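Local coordinates for SH3 domain-containing protein (PDB 4NQI), which drives membrane remodelling that controls osmoregulation, phagocytosis and cytokinesis, and probably binds phosphatidylinositol lipids, here seen in its N-terminal I-BAR domain, at residues Asp93-Val98 and Asn196-Lys201; Ala41-Gln46 and Glu102-Asn107; Glu18-Thr23 and Asn175-Val180. All coordinates share one frame; numbering follows the deposited sequence.

Contact 1 (Asp93-Val98 and Asn196-Lys201)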
ATOM      1  N   ASP B  93      -0.092  -5.030   7.430  1.00 47.12           N
ATOM      2  CA  ASP B  93       0.259  -4.834   8.831  1.00 49.75           C
ATOM      3  C   ASP B  93       1.681  -5.327   9.107  1.00 50.02           C
ATOM      4  O   ASP B  93       2.462  -4.648   9.783  1.00 41.13           O
ATOM      5  CB  ASP B  93      -0.746  -5.545   9.739  1.00 47.10           C
ATOM      6  CG  ASP B  93      -0.436  -5.362  11.209  1.00 56.79           C
ATOM      7  OD1 ASP B  93      -0.550  -4.221  11.706  1.00 58.49           O
ATOM      8  OD2 ASP B  93      -0.087  -6.363  11.873  1.00 62.51           O
ATOM      9  N   ASP B  94       2.018  -6.496   8.566  1.00 52.60           N
ATOM     10  CA  ASP B  94       3.361  -7.053   8.709  1.00 51.05           C
ATOM     11  C   ASP B  94       4.410  -6.146   8.068  1.00 49.07           C
ATOM     12  O   ASP B  94       5.529  -6.026   8.571  1.00 51.22           O
ATOM     13  CB  ASP B  94       3.430  -8.454   8.099  1.00 55.96           C
ATOM     14  CG  ASP B  94       2.610  -9.471   8.876  1.00 63.72           C
ATOM     15  OD1 ASP B  94       2.287  -9.209  10.056  1.00 64.69           O
ATOM     16  OD2 ASP B  94       2.297 -10.539   8.307  1.00 67.84           O
ATOM     17  N   VAL B  95       4.040  -5.516   6.955  1.00 43.46           N
ATOM     18  CA  VAL B  95       4.906  -4.542   6.298  1.00 39.29           C
ATOM     19  C   VAL B  95       5.190  -3.361   7.229  1.00 41.79           C
ATOM     20  O   VAL B  95       6.337  -2.937   7.380  1.00 39.62           O
ATOM     21  CB  VAL B  95       4.289  -4.047   4.973  1.00 40.86           C
ATOM     22  CG1 VAL B  95       5.008  -2.808   4.466  1.00 43.79           C
ATOM     23  CG2 VAL B  95       4.330  -5.152   3.925  1.00 38.79           C
ATOM     24  N   ALA B  96       4.142  -2.849   7.868  1.00 40.01           N
ATOM     25  CA  ALA B  96       4.284  -1.753   8.826  1.00 46.10           C
ATOM     26  C   ALA B  96       5.213  -2.135   9.981  1.00 50.07           C
ATOM     27  O   ALA B  96       6.046  -1.332  10.412  1.00 55.90           O
ATOM     28  CB  ALA B  96       2.923  -1.337   9.356  1.00 42.99           C
ATOM     29  N   LYS B  97       5.064  -3.365  10.468  1.00 46.35           N
ATOM     30  CA  LYS B  97       5.890  -3.887  11.556  1.00 51.00           C
ATOM     31  C   LYS B  97       7.370  -3.942  11.167  1.00 47.30           C
ATOM     32  O   LYS B  97       8.242  -3.673  11.994  1.00 43.34           O
ATOM     33  CB  LYS B  97       5.417  -5.287  11.957  1.00 54.54           C
ATOM     34  CG  LYS B  97       3.973  -5.374  12.451  1.00 62.15           C
ATOM     35  CD  LYS B  97       3.843  -4.955  13.908  1.00 67.27           C
ATOM     36  CE  LYS B  97       2.930  -5.904  14.682  1.00 69.54           C
ATOM     37  NZ  LYS B  97       1.547  -5.961  14.130  1.00 71.37           N
ATOM     38  N   VAL B  98       7.643  -4.300   9.912  1.00 48.28           N
ATOM     39  CA  VAL B  98       9.011  -4.359   9.398  1.00 44.78           C
ATOM     40  C   VAL B  98       9.655  -2.973   9.390  1.00 44.02           C
ATOM     41  O   VAL B  98      10.799  -2.812   9.817  1.00 49.75           O
ATOM     42  CB  VAL B  98       9.057  -4.971   7.979  1.00 41.87           C
ATOM     43  CG1 VAL B  98      10.410  -4.727   7.323  1.00 42.49           C
ATOM     44  CG2 VAL B  98       8.754  -6.465   8.030  1.00 34.58           C
ATOM     45  N   ASN B 196      15.944  -0.554   3.226  1.00 44.17           N
ATOM     46  CA  ASN B 196      15.734  -1.606   2.230  1.00 44.18           C
ATOM     47  C   ASN B 196      14.820  -2.744   2.699  1.00 39.97           C
ATOM     48  O   ASN B 196      14.149  -3.381   1.886  1.00 36.75           O
ATOM     49  CB  ASN B 196      17.076  -2.190   1.778  1.00 42.43           C
ATOM     50  CG  ASN B 196      17.825  -1.279   0.826  1.00 44.73           C
ATOM     51  OD1 ASN B 196      17.275  -0.306   0.307  1.00 51.85           O
ATOM     52  ND2 ASN B 196      19.090  -1.602   0.580  1.00 39.61           N
ATOM     53  N   GLN B 197      14.812  -3.010   4.002  1.00 45.43           N
ATOM     54  CA  GLN B 197      13.971  -4.067   4.558  1.00 46.32           C
ATOM     55  C   GLN B 197      12.493  -3.768   4.324  1.00 44.01           C
ATOM     56  O   GLN B 197      11.704  -4.671   4.040  1.00 43.63           O
ATOM     57  CB  GLN B 197      14.240  -4.239   6.054  1.00 49.12           C
ATOM     58  CG  GLN B 197      15.712  -4.439   6.398  1.00 55.73           C
ATOM     59  CD  GLN B 197      16.312  -5.639   5.694  1.00 64.45           C
ATOM     60  OE1 GLN B 197      15.715  -6.715   5.656  1.00 70.36           O
ATOM     61  NE2 GLN B 197      17.497  -5.457   5.123  1.00 66.95           N
ATOM     62  N   PHE B 198      12.130  -2.494   4.438  1.00 41.70           N
ATOM     63  CA  PHE B 198      10.763  -2.048   4.191  1.00 38.09           C
ATOM     64  C   PHE B 198      10.430  -2.111   2.704  1.00 37.05           C
ATOM     65  O   PHE B 198       9.342  -2.551   2.321  1.00 40.59           O
ATOM     66  CB  PHE B 198      10.565  -0.627   4.730  1.00 40.15           C
ATOM     67  CG  PHE B 198       9.347   0.068   4.192  1.00 45.40           C
ATOM     68  CD1 PHE B 198       8.074  -0.393   4.496  1.00 44.01           C
ATOM     69  CD2 PHE B 198       9.476   1.195   3.394  1.00 45.53           C
ATOM     70  CE1 PHE B 198       6.951   0.254   4.002  1.00 44.77           C
ATOM     71  CE2 PHE B 198       8.359   1.844   2.898  1.00 44.99           C
ATOM     72  CZ  PHE B 198       7.095   1.374   3.204  1.00 43.96           C
ATOM     73  N   LEU B 199      11.375  -1.677   1.872  1.00 38.08           N
ATOM     74  CA  LEU B 199      11.197  -1.676   0.420  1.00 40.95           C
ATOM     75  C   LEU B 199      10.959  -3.081  -0.133  1.00 42.27           C
ATOM     76  O   LEU B 199      10.035  -3.294  -0.927  1.00 45.18           O
ATOM     77  CB  LEU B 199      12.405  -1.036  -0.267  1.00 39.79           C
ATOM     78  CG  LEU B 199      12.623   0.441   0.067  1.00 42.59           C
ATOM     79  CD1 LEU B 199      13.886   0.984  -0.590  1.00 42.13           C
ATOM     80  CD2 LEU B 199      11.413   1.258  -0.354  1.00 36.79           C
ATOM     81  N   GLU B 200      11.790  -4.032   0.288  1.00 39.80           N
ATOM     82  CA  GLU B 200      11.647  -5.427  -0.126  1.00 45.49           C
ATOM     83  C   GLU B 200      10.269  -5.988   0.228  1.00 39.58           C
ATOM     84  O   GLU B 200       9.663  -6.711  -0.562  1.00 38.22           O
ATOM     85  CB  GLU B 200      12.741  -6.286   0.515  1.00 46.90           C
ATOM     86  CG  GLU B 200      14.139  -6.042  -0.048  1.00 59.48           C
ATOM     87  CD  GLU B 200      15.226  -6.696   0.789  1.00 71.43           C
ATOM     88  OE1 GLU B 200      14.910  -7.217   1.881  1.00 76.63           O
ATOM     89  OE2 GLU B 200      16.398  -6.684   0.358  1.00 76.84           O
ATOM     90  N   LYS B 201       9.782  -5.652   1.418  1.00 37.85           N
ATOM     91  CA  LYS B 201       8.482  -6.131   1.878  1.00 39.44           C
ATOM     92  C   LYS B 201       7.335  -5.446   1.140  1.00 41.23           C
ATOM     93  O   LYS B 201       6.287  -6.053   0.920  1.00 38.49           O
ATOM     94  CB  LYS B 201       8.341  -5.939   3.390  1.00 40.24           C
ATOM     95  CG  LYS B 201       8.763  -7.152   4.213  1.00 50.63           C
ATOM     96  CD  LYS B 201       7.710  -8.252   4.133  0.82 53.67           C
ATOM     97  CE  LYS B 201       8.052  -9.427   5.042  0.50 57.65           C
ATOM     98  NZ  LYS B 201       6.837 -10.216   5.399  1.00 58.32           N
TER

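Contact 2 (Ala41-Gln46 and Glu102-Asn107)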
ATOM      1  N   ALA B  41       8.766  10.923  10.799  1.00 43.80           N
ATOM      2  CA  ALA B  41       7.918  10.820   9.618  1.00 46.18           C
ATOM      3  C   ALA B  41       7.591   9.362   9.296  1.00 49.45           C
ATOM      4  O   ALA B  41       6.444   9.028   8.985  1.00 49.05           O
ATOM      5  CB  ALA B  41       8.584  11.490   8.438  1.00 39.22           C
ATOM      6  N   ALA B  42       8.598   8.496   9.375  1.00 48.85           N
ATOM      7  CA  ALA B  42       8.405   7.071   9.117  1.00 48.99           C
ATOM      8  C   ALA B  42       7.515   6.424  10.176  1.00 44.03           C
ATOM      9  O   ALA B  42       6.731   5.526   9.869  1.00 45.85           O
ATOM     10  CB  ALA B  42       9.744   6.354   9.033  1.00 44.90           C
ATOM     11  N   ASN B  43       7.646   6.878  11.419  1.00 44.73           N
ATOM     12  CA  ASN B  43       6.846   6.354  12.524  1.00 49.94           C
ATOM     13  C   ASN B  43       5.354   6.633  12.337  1.00 51.90           C
ATOM     14  O   ASN B  43       4.508   5.780  12.615  1.00 52.25           O
ATOM     15  CB  ASN B  43       7.339   6.932  13.856  1.00 47.60           C
ATOM     16  CG  ASN B  43       6.713   6.250  15.060  1.00 54.21           C
ATOM     17  OD1 ASN B  43       6.252   5.110  14.973  1.00 60.98           O
ATOM     18  ND2 ASN B  43       6.694   6.946  16.192  1.00 56.88           N
ATOM     19  N   LYS B  44       5.046   7.836  11.861  1.00 52.56           N
ATOM     20  CA  LYS B  44       3.677   8.243  11.557  1.00 52.35           C
ATOM     21  C   LYS B  44       3.113   7.452  10.380  1.00 53.80           C
ATOM     22  O   LYS B  44       1.954   7.024  10.403  1.00 56.76           O
ATOM     23  CB  LYS B  44       3.658   9.735  11.228  1.00 58.27           C
ATOM     24  CG  LYS B  44       2.362  10.237  10.616  1.00 64.08           C
ATOM     25  N   TYR B  45       3.937   7.274   9.351  1.00 54.49           N
ATOM     26  CA  TYR B  45       3.561   6.510   8.167  1.00 50.60           C
ATOM     27  C   TYR B  45       3.181   5.087   8.558  1.00 48.08           C
ATOM     28  O   TYR B  45       2.176   4.550   8.088  1.00 43.71           O
ATOM     29  CB  TYR B  45       4.715   6.494   7.160  1.00 47.00           C
ATOM     30  CG  TYR B  45       4.410   5.795   5.851  1.00 45.83           C
ATOM     31  CD1 TYR B  45       3.767   6.464   4.821  1.00 43.24           C
ATOM     32  CD2 TYR B  45       4.781   4.475   5.639  1.00 50.33           C
ATOM     33  CE1 TYR B  45       3.490   5.836   3.621  1.00 48.79           C
ATOM     34  CE2 TYR B  45       4.508   3.838   4.441  1.00 54.03           C
ATOM     35  CZ  TYR B  45       3.862   4.524   3.437  1.00 51.39           C
ATOM     36  OH  TYR B  45       3.586   3.901   2.243  1.00 49.61           O
ATOM     37  N   GLN B  46       3.990   4.487   9.426  1.00 49.97           N
ATOM     38  CA  GLN B  46       3.740   3.137   9.917  1.00 52.82           C
ATOM     39  C   GLN B  46       2.396   3.043  10.645  1.00 53.34           C
ATOM     40  O   GLN B  46       1.629   2.100  10.428  1.00 52.22           O
ATOM     41  CB  GLN B  46       4.886   2.692  10.832  1.00 54.70           C
ATOM     42  CG  GLN B  46       4.644   1.385  11.572  1.00 61.29           C
ATOM     43  CD  GLN B  46       4.158   1.595  12.994  1.00 65.33           C
ATOM     44  OE1 GLN B  46       3.292   0.867  13.478  1.00 75.66           O
ATOM     45  NE2 GLN B  46       4.725   2.585  13.675  1.00 67.84           N
ATOM     46  N   GLU B 102      12.695  -2.996  11.681  1.00 50.03           N
ATOM     47  CA  GLU B 102      13.915  -3.109  10.882  1.00 50.87           C
ATOM     48  C   GLU B 102      14.529  -1.762  10.498  1.00 52.13           C
ATOM     49  O   GLU B 102      15.707  -1.700  10.142  1.00 55.40           O
ATOM     50  CB  GLU B 102      13.661  -3.939   9.620  1.00 58.49           C
ATOM     51  CG  GLU B 102      13.024  -5.304   9.869  1.00 70.27           C
ATOM     52  CD  GLU B 102      14.028  -6.347  10.315  1.00 80.62           C
ATOM     53  OE1 GLU B 102      15.228  -6.013  10.427  1.00 84.81           O
ATOM     54  OE2 GLU B 102      13.619  -7.503  10.550  1.00 83.20           O
ATOM     55  N   PHE B 103      13.739  -0.690  10.561  1.00 55.37           N
ATOM     56  CA  PHE B 103      14.260   0.649  10.268  1.00 52.90           C
ATOM     57  C   PHE B 103      14.172   1.631  11.437  1.00 53.40           C
ATOM     58  O   PHE B 103      15.195   2.089  11.947  1.00 58.25           O
ATOM     59  CB  PHE B 103      13.575   1.264   9.043  1.00 45.41           C
ATOM     60  CG  PHE B 103      13.948   2.702   8.810  1.00 46.35           C
ATOM     61  CD1 PHE B 103      15.251   3.047   8.479  1.00 46.59           C
ATOM     62  CD2 PHE B 103      13.004   3.711   8.929  1.00 46.31           C
ATOM     63  CE1 PHE B 103      15.605   4.371   8.270  1.00 50.43           C
ATOM     64  CE2 PHE B 103      13.350   5.035   8.717  1.00 51.76           C
ATOM     65  CZ  PHE B 103      14.653   5.364   8.389  1.00 55.44           C
ATOM     66  N   ILE B 104      12.945   1.959  11.840  1.00 56.84           N
ATOM     67  CA  ILE B 104      12.687   3.006  12.834  1.00 59.19           C
ATOM     68  C   ILE B 104      13.475   2.843  14.137  1.00 60.04           C
ATOM     69  O   ILE B 104      14.260   3.720  14.503  1.00 58.48           O
ATOM     70  CB  ILE B 104      11.176   3.131  13.135  1.00 56.43           C
ATOM     71  CG1 ILE B 104      10.447   3.719  11.925  1.00 52.22           C
ATOM     72  CG2 ILE B 104      10.938   3.992  14.368  1.00 54.67           C
ATOM     73  CD1 ILE B 104       8.945   3.546  11.973  1.00 45.67           C
ATOM     74  N   THR B 105      13.269   1.726  14.827  1.00 56.61           N
ATOM     75  CA  THR B 105      13.977   1.462  16.082  1.00 54.37           C
ATOM     76  C   THR B 105      15.503   1.286  15.919  1.00 53.65           C
ATOM     77  O   THR B 105      16.271   1.870  16.685  1.00 56.74           O
ATOM     78  CB  THR B 105      13.358   0.270  16.863  1.00 60.07           C
ATOM     79  OG1 THR B 105      11.933   0.420  16.928  1.00 60.54           O
ATOM     80  CG2 THR B 105      13.921   0.199  18.272  1.00 53.54           C
ATOM     81  N   PRO B 106      15.953   0.486  14.929  1.00 50.50           N
ATOM     82  CA  PRO B 106      17.409   0.340  14.787  1.00 55.22           C
ATOM     83  C   PRO B 106      18.139   1.609  14.330  1.00 58.30           C
ATOM     84  O   PRO B 106      19.294   1.793  14.715  1.00 59.42           O
ATOM     85  CB  PRO B 106      17.552  -0.750  13.720  1.00 56.13           C
ATOM     86  CG  PRO B 106      16.271  -1.496  13.767  1.00 53.54           C
ATOM     87  CD  PRO B 106      15.231  -0.469  14.068  1.00 50.89           C
ATOM     88  N   ASN B 107      17.502   2.458  13.528  1.00 59.35           N
ATOM     89  CA  ASN B 107      18.170   3.678  13.068  1.00 59.88           C
ATOM     90  C   ASN B 107      18.122   4.789  14.114  1.00 58.32           C
ATOM     91  O   ASN B 107      19.012   5.640  14.166  1.00 57.79           O
ATOM     92  CB  ASN B 107      17.596   4.164  11.734  1.00 61.24           C
ATOM     93  CG  ASN B 107      18.586   5.004  10.943  1.00 58.34           C
ATOM     94  OD1 ASN B 107      18.441   6.224  10.834  1.00 56.40           O
ATOM     95  ND2 ASN B 107      19.606   4.350  10.391  1.00 51.59           N
TER

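Contact 3 (Glu18-Thr23 and Asn175-Val180)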
ATOM      1  N   GLU B  18      39.918  21.718   5.880  1.00 68.69           N
ATOM      2  CA  GLU B  18      38.611  22.355   5.716  1.00 65.63           C
ATOM      3  C   GLU B  18      37.466  21.357   5.526  1.00 60.36           C
ATOM      4  O   GLU B  18      36.407  21.508   6.132  1.00 62.67           O
ATOM      5  CB  GLU B  18      38.636  23.357   4.558  1.00 60.53           C
ATOM      6  N   ILE B  19      37.677  20.344   4.688  1.00 58.00           N
ATOM      7  CA  ILE B  19      36.646  19.340   4.433  1.00 59.93           C
ATOM      8  C   ILE B  19      36.455  18.429   5.647  1.00 61.03           C
ATOM      9  O   ILE B  19      35.329  18.037   5.966  1.00 62.04           O
ATOM     10  CB  ILE B  19      36.970  18.487   3.186  1.00 61.52           C
ATOM     11  CG1 ILE B  19      37.234  19.380   1.970  1.00 70.20           C
ATOM     12  CG2 ILE B  19      35.848  17.497   2.904  1.00 60.26           C
ATOM     13  CD1 ILE B  19      36.161  20.417   1.703  1.00 77.43           C
ATOM     14  N   THR B  20      37.559  18.096   6.313  1.00 59.74           N
ATOM     15  CA  THR B  20      37.523  17.294   7.534  1.00 64.80           C
ATOM     16  C   THR B  20      36.637  17.982   8.570  1.00 62.46           C
ATOM     17  O   THR B  20      35.736  17.365   9.145  1.00 54.04           O
ATOM     18  CB  THR B  20      38.939  17.098   8.119  1.00 64.47           C
ATOM     19  OG1 THR B  20      39.839  16.689   7.081  1.00 70.66           O
ATOM     20  CG2 THR B  20      38.933  16.047   9.218  1.00 60.56           C
ATOM     21  N   LEU B  21      36.898  19.268   8.786  1.00 61.25           N
ATOM     22  CA  LEU B  21      36.100  20.098   9.681  1.00 63.15           C
ATOM     23  C   LEU B  21      34.646  20.194   9.227  1.00 64.33           C
ATOM     24  O   LEU B  21      33.731  20.159  10.053  1.00 64.18           O
ATOM     25  CB  LEU B  21      36.705  21.498   9.774  1.00 61.39           C
ATOM     26  N   LYS B  22      34.437  20.319   7.918  1.00 62.72           N
ATOM     27  CA  LYS B  22      33.089  20.426   7.366  1.00 63.34           C
ATOM     28  C   LYS B  22      32.309  19.120   7.514  1.00 61.14           C
ATOM     29  O   LYS B  22      31.111  19.138   7.809  1.00 66.89           O
ATOM     30  CB  LYS B  22      33.129  20.842   5.892  1.00 59.03           C
ATOM     31  CG  LYS B  22      31.750  21.135   5.314  1.00 57.59           C
ATOM     32  N   THR B  23      32.990  17.994   7.305  1.00 53.81           N
ATOM     33  CA  THR B  23      32.370  16.678   7.450  1.00 57.20           C
ATOM     34  C   THR B  23      32.046  16.397   8.919  1.00 61.69           C
ATOM     35  O   THR B  23      31.015  15.797   9.238  1.00 54.75           O
ATOM     36  CB  THR B  23      33.277  15.558   6.900  1.00 54.38           C
ATOM     37  OG1 THR B  23      33.746  15.915   5.593  1.00 57.69           O
ATOM     38  CG2 THR B  23      32.519  14.239   6.822  1.00 48.50           C
ATOM     39  N   ASN B 175      44.912  11.283   6.644  1.00 57.79           N
ATOM     40  CA  ASN B 175      44.359  10.085   7.273  1.00 61.09           C
ATOM     41  C   ASN B 175      43.047  10.385   7.994  1.00 57.35           C
ATOM     42  O   ASN B 175      42.096   9.609   7.926  1.00 52.74           O
ATOM     43  CB  ASN B 175      45.366   9.473   8.257  1.00 62.71           C
ATOM     44  CG  ASN B 175      46.444   8.656   7.566  1.00 69.32           C
ATOM     45  OD1 ASN B 175      46.229   8.108   6.484  1.00 74.25           O
ATOM     46  ND2 ASN B 175      47.609   8.559   8.199  1.00 71.76           N
ATOM     47  N   LYS B 176      43.010  11.520   8.687  1.00 58.08           N
ATOM     48  CA  LYS B 176      41.820  11.944   9.416  1.00 60.85           C
ATOM     49  C   LYS B 176      40.693  12.358   8.476  1.00 62.60           C
ATOM     50  O   LYS B 176      39.520  12.303   8.848  1.00 64.79           O
ATOM     51  CB  LYS B 176      42.153  13.101  10.358  1.00 63.59           C
ATOM     52  CG  LYS B 176      43.040  12.726  11.536  1.00 59.75           C
ATOM     53  CD  LYS B 176      42.471  11.536  12.295  1.00 56.65           C
ATOM     54  CE  LYS B 176      43.181  11.336  13.621  1.00 50.34           C
ATOM     55  NZ  LYS B 176      43.133  12.572  14.440  1.00 53.87           N
ATOM     56  N   LEU B 177      41.048  12.781   7.264  1.00 59.32           N
ATOM     57  CA  LEU B 177      40.044  13.120   6.259  1.00 59.13           C
ATOM     58  C   LEU B 177      39.353  11.860   5.744  1.00 59.68           C
ATOM     59  O   LEU B 177      38.123  11.811   5.657  1.00 57.22           O
ATOM     60  CB  LEU B 177      40.667  13.887   5.092  1.00 58.44           C
ATOM     61  CG  LEU B 177      39.700  14.175   3.939  1.00 62.29           C
ATOM     62  CD1 LEU B 177      38.528  15.018   4.418  1.00 59.26           C
ATOM     63  CD2 LEU B 177      40.409  14.855   2.780  1.00 64.39           C
ATOM     64  N   ARG B 178      40.153  10.852   5.399  1.00 57.70           N
ATOM     65  CA  ARG B 178      39.636   9.545   5.008  1.00 59.92           C
ATOM     66  C   ARG B 178      38.725   8.993   6.091  1.00 61.58           C
ATOM     67  O   ARG B 178      37.601   8.571   5.815  1.00 62.59           O
ATOM     68  CB  ARG B 178      40.783   8.554   4.803  1.00 62.59           C
ATOM     69  CG  ARG B 178      41.497   8.653   3.470  1.00 75.95           C
ATOM     70  CD  ARG B 178      42.383   7.433   3.247  1.00 86.52           C
ATOM     71  NE  ARG B 178      42.871   7.346   1.874  1.00 92.41           N
ATOM     72  CZ  ARG B 178      43.949   7.979   1.424  1.00 97.22           C
ATOM     73  NH1 ARG B 178      44.655   8.752   2.238  1.00 98.33           N
ATOM     74  NH2 ARG B 178      44.321   7.843   0.158  1.00100.52           N
ATOM     75  N   ASP B 179      39.230   8.998   7.322  1.00 60.63           N
ATOM     76  CA  ASP B 179      38.528   8.421   8.463  1.00 64.85           C
ATOM     77  C   ASP B 179      37.120   8.980   8.635  1.00 60.86           C
ATOM     78  O   ASP B 179      36.177   8.229   8.887  1.00 60.66           O
ATOM     79  CB  ASP B 179      39.339   8.619   9.748  1.00 69.64           C
ATOM     80  CG  ASP B 179      40.589   7.754   9.793  1.00 73.51           C
ATOM     81  OD1 ASP B 179      40.691   6.809   8.982  1.00 74.59           O
ATOM     82  OD2 ASP B 179      41.465   8.013  10.646  1.00 78.09           O
ATOM     83  N   VAL B 180      36.975  10.294   8.479  1.00 58.07           N
ATOM     84  CA  VAL B 180      35.679  10.940   8.685  1.00 59.58           C
ATOM     85  C   VAL B 180      34.746  10.837   7.468  1.00 56.46           C
ATOM     86  O   VAL B 180      33.539  10.643   7.630  1.00 51.24           O
ATOM     87  CB  VAL B 180      35.831  12.411   9.158  1.00 52.90           C
ATOM     88  CG1 VAL B 180      36.402  13.284   8.054  1.00 45.38           C
ATOM     89  CG2 VAL B 180      34.502  12.960   9.645  1.00 55.94           C
TER

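Contact 1 (Asp93-Val98 and Asn196-Lys201)
V95 and V98 face F198 and K201 where segments 93-98 and 196-201, on helices 72-140 and 152-224 of the I-BAR domain, run nearly antiparallel, their directions 167° apart and their axes 9.1 Å from each other at closest approach. The tight part of the contact turns on V95 and one methyl of V98. V95 CG1, held anti to the backbone N (chi1 166°), comes to the edge of the F198 ring near the ring plane, 3.7 Å from CE1 of F198. The second methyl goes to the opposite backbone instead: V95 CG2 sits 3.7 Å from K201 O. One turn on, V98 CG1 also presses on the facing backbone, 3.5 Å from Q197 O. Y45 of helix 15-64 and L99 also touch F198, which makes the ring a meeting point of all three long helices, and E202 and L205 pack on V95.

The looser side begins at the other methyl of V98, which has the aliphatic part of K201 beside it, with V98 CG2 3.9 Å from K201 CG and the two side chains crossing at about a right angle. Q197 offers V98 its CB, and the end of its side chain leads away. At this margin the charges stay apart: K201 NZ is 5.4 Å from D94 OD2, and its ion pair with E204 is long and weak.

Methyl groups therefore meet a ring edge, carbonyl oxygens and the carbon chain of a lysine, while neither a hydrogen bond nor a salt bridge links the two segments. What joins them is close fit and the burial of apolar surface, with the nearby opposite charges probably adding only a weak, diffuse attraction.

Contact 2 (Ala41-Gln46 and Glu102-Asn107)
F103 and I104 do the touching from helix 72-140, reaching A42, N43 and Q46 of helix 15-64. The axes of 41-46 and 102-107 pass 10.1 Å apart and their directions differ by 144°, an oblique antiparallel crossing. F103 comes first. With its CG anti to the backbone N (chi1 173°), it presents a ring edge to A42, whose CB lies in the ring plane 3.9 Å from F103 CE2. I104 follows and buries the most surface here. Its CG1 is 4.0 Å from A42 CB, and the chain runs on until CD1 lands on the backbone of the other helix, 3.5 Å from N43 CA. The same I104 CD1 is 3.6 Å from A42 O, and Q46 CB lies a little farther off at 4.3 Å.

The helix is irregular at this point: a wider pi-type turn covers 102-104, T105 OG1 bonds back to L100 O, and at P106 the ring nitrogen makes no bond to the preceding turn. Regular bonding resumes with N107 N to F103 O, 2.8 Å. The N107 side chain then crosses to helix 152-224, where its ND2 is hydrogen-bonded to Q194 OE1.

That third helix also supplies F195, edge-to-face with F103, and F191. V38 and I39 of helix 15-64 extend the packing around F103, and L59 of the second subunit packs on A42, so the crossing lies between the bundle core and the dimer interface.

Contact 3 (Glu18-Thr23 and Asn175-Val180)
T20 and T23 pack on L177 and V180 in the three-helix bundle of the I-BAR domain, where segments 18-23 and 175-180, on helices 15-64 and 152-224, run in the same general direction, 30° apart. At the centre, the T20 hydroxyl lies against leucine carbons: T20 OG1 is 3.4 Å from L177 CD1. The polar need of this oxygen is met within its own helix, by V16 O. T20 CG2 lies 3.9 Å from V180 CG1, and T23 CG2 meets V180 CG2 at 3.7 Å. In V180, CG1 in the crowded position between backbone N and carbonyl carbon (chi1 69°) meets T20, which leaves CG2 anti to the backbone N and against T23.

Farther out, F121 and Y125 of helix 72-140 cover V180 and T20, and K176 NZ forms a salt bridge with D128 of that helix. I238 of the second subunit packs on L177.

The T23 hydroxyl is held by its own helix, OG1 of T23 giving its hydrogen to I19 O at 2.7 Å. An alanine in place of T23 would probably open a gap beside V180 CG2 and deprive I19 O of its second donor. T23 OG1 comes in 41° out of the I19 carbonyl plane, on the face opposite the T23 backbone N-H.

How the contacts relate
Between them the contacts join the three long helices pairwise: contact 1 joins 72-140 to 152-224, contact 2 joins 15-64 to 72-140, and contact 3 joins 15-64 to 152-224. Contacts 1 and 2 are neighbours near the middle of the chain, centres about 10 Å apart, and they touch, for instance where A96 meets Q46 and Q197 meets E102. Contact 3 lies well along the bundle, its centre about 35 Å from that of contact 1 and about 30 Å from that of contact 2. Contacts 2 and 3 are buried; contact 1 is only partly so and has lysine and glutamine at its margin. Aromatic edges mark the central pair, whereas threonines whose hydroxyls bond within their own helix mark contact 3.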